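Local coordinates for protein putative sortase (PDB 2W1K) that probably acts as a class C sortase, a cysteine transpeptidase that takes part in building the pilus fibre of Streptococcus pneumoniae, at residues F121-L125 and T171-C175. Numbering follows the deposited sequence.
Sequences FFRHL and TLITC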
loop_
_atom_site.group_PDB
_atom_site.type_symbol
_atom_site.label_atom_id
_atom_site.label_comp_id
_atom_site.label_asym_id
_atom_site.label_seq_id
_atom_site.Cartn_x
_atom_site.Cartn_y
_atom_site.Cartn_z
ATOM N N PHE A 121 4.707 -7.325 -10.170
ATOM C CA PHE A 121 4.118 -6.975 -8.864
ATOM C C PHE A 121 5.114 -7.230 -7.733
ATOM O O PHE A 121 6.283 -6.694 -7.784
ATOM C CB PHE A 121 2.788 -7.680 -8.597
ATOM C CG PHE A 121 1.677 -7.213 -9.447
ATOM C CD1 PHE A 121 1.647 -5.902 -9.921
ATOM C CD2 PHE A 121 0.654 -8.078 -9.823
ATOM C CE1 PHE A 121 0.558 -5.367 -10.778
ATOM C CE2 PHE A 121 -0.486 -7.595 -10.615
ATOM C CZ PHE A 121 -0.510 -6.223 -11.133
ATOM N N PHE A 122 4.723 -8.023 -6.722
ATOM C CA PHE A 122 5.697 -8.229 -5.624
ATOM C C PHE A 122 6.691 -9.453 -5.804
ATOM O O PHE A 122 7.208 -10.040 -4.816
ATOM C CB PHE A 122 4.900 -8.269 -4.299
ATOM C CG PHE A 122 4.421 -6.874 -3.804
ATOM C CD1 PHE A 122 4.949 -5.693 -4.362
ATOM C CD2 PHE A 122 3.507 -6.764 -2.740
ATOM C CE1 PHE A 122 4.570 -4.426 -3.864
ATOM C CE2 PHE A 122 3.112 -5.561 -2.230
ATOM C CZ PHE A 122 3.652 -4.378 -2.748
ATOM N N ARG A 123 6.873 -9.932 -7.060
ATOM C CA ARG A 123 7.726 -11.153 -7.279
ATOM C C ARG A 123 8.996 -11.085 -6.411
ATOM O O ARG A 123 9.422 -12.101 -5.728
ATOM C CB ARG A 123 8.126 -11.264 -8.753
ATOM C CG ARG A 123 8.661 -12.679 -9.110
ATOM C CD ARG A 123 8.549 -12.895 -10.599
ATOM N NE ARG A 123 7.132 -12.848 -11.032
ATOM C CZ ARG A 123 6.753 -12.888 -12.310
ATOM N NH1 ARG A 123 7.680 -12.979 -13.282
ATOM N NH2 ARG A 123 5.449 -12.866 -12.617
ATOM N N HIS A 124 9.586 -9.887 -6.388
ATOM C CA HIS A 124 10.940 -9.650 -5.825
ATOM C C HIS A 124 11.100 -8.941 -4.464
ATOM O O HIS A 124 12.188 -8.469 -4.117
ATOM C CB HIS A 124 11.772 -8.848 -6.828
ATOM C CG HIS A 124 11.836 -9.489 -8.196
ATOM N ND1 HIS A 124 12.419 -10.740 -8.415
ATOM C CD2 HIS A 124 11.418 -9.043 -9.412
ATOM C CE1 HIS A 124 12.336 -11.028 -9.703
ATOM N NE2 HIS A 124 11.712 -10.033 -10.320
ATOM N N LEU A 125 10.072 -8.895 -3.665
ATOM C CA LEU A 125 10.208 -8.272 -2.351
ATOM C C LEU A 125 11.317 -8.876 -1.524
ATOM O O LEU A 125 11.803 -8.261 -0.563
ATOM C CB LEU A 125 8.911 -8.490 -1.598
ATOM C CG LEU A 125 7.809 -7.499 -1.965
ATOM C CD1 LEU A 125 6.634 -7.500 -0.993
ATOM C CD2 LEU A 125 8.337 -6.177 -2.113
ATOM N N THR A 171 3.276 -2.166 5.702
ATOM C CA THR A 171 3.749 -3.572 5.594
ATOM C C THR A 171 3.306 -4.108 4.236
ATOM O O THR A 171 2.125 -3.936 3.833
ATOM C CB THR A 171 3.211 -4.486 6.712
ATOM O OG1 THR A 171 3.698 -4.006 7.988
ATOM C CG2 THR A 171 3.582 -6.024 6.494
ATOM N N LEU A 172 4.279 -4.623 3.459
ATOM C CA LEU A 172 4.013 -5.272 2.153
ATOM C C LEU A 172 3.799 -6.787 2.381
ATOM O O LEU A 172 4.599 -7.443 3.067
ATOM C CB LEU A 172 5.179 -5.046 1.209
ATOM C CG LEU A 172 5.183 -3.710 0.456
ATOM C CD1 LEU A 172 4.367 -2.496 0.908
ATOM C CD2 LEU A 172 6.414 -3.304 -0.300
ATOM N N ILE A 173 2.736 -7.356 1.791
ATOM C CA ILE A 173 2.517 -8.795 1.969
ATOM C C ILE A 173 2.368 -9.470 0.609
ATOM O O ILE A 173 1.681 -8.961 -0.268
ATOM C CB ILE A 173 1.221 -9.100 2.816
ATOM C CG1 ILE A 173 1.131 -10.631 3.052
ATOM C CG2 ILE A 173 -0.043 -8.475 2.121
ATOM C CD1 ILE A 173 0.080 -11.044 4.142
ATOM N N THR A 174 2.984 -10.647 0.474
ATOM C CA THR A 174 2.876 -11.439 -0.742
ATOM C C THR A 174 3.026 -12.868 -0.383
ATOM O O THR A 174 3.273 -13.156 0.789
ATOM C CB THR A 174 3.932 -11.036 -1.808
ATOM O OG1 THR A 174 3.603 -11.647 -3.039
ATOM C CG2 THR A 174 5.404 -11.424 -1.438
ATOM N N CYS A 175 2.850 -13.779 -1.381
ATOM C CA CYS A 175 2.898 -15.217 -1.100
ATOM C C CYS A 175 4.335 -15.770 -1.111
ATOM O O CYS A 175 5.211 -15.283 -1.824
ATOM C CB CYS A 175 1.936 -15.983 -2.031
ATOM S SG CYS A 175 0.234 -15.634 -1.560
#
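Phe122 reaches Leu172 with the far end of its ring. Its CZ lies 3.6 Å from Leu172 CG, and the two side chains cross at about a right angle. Leu125 CD1 sits 3.6 Å from Leu172 CB and also covers one face of the Phe122 ring, toward the rim. The backbone O of Ile173 approaches the edge of that ring in its plane, 3.8 Å from Phe122 CD2. At the root of the ring, Phe122 CB lies 3.8 Å from Thr174 CB. With OG1 anti to the backbone N (chi1 -168°), Thr174 hydrogen-bonds to Gly112 O, while its methyl CG2 lies 4.1 Å from Leu125 CD1.

No hydrogen bond links the two segments. The contact rests on apolar packing, and the touching residues are buried. A type I turn from Phe122 to Leu125, with Leu125 N hydrogen-bonded to Phe122 O at 3.3 Å, brings both apolar side chains to the same strand. A backbone hydrogen bond with His113 also holds Phe122.

The strand segment reads TLITC, matching the TLxTC sortase signature, so Cys175 is probably the family's nucleophile. The turn belongs to the loop between strands 106-111 and 133-137. It packs on strand 168-176, which lies between strands 106-111 and 183-196.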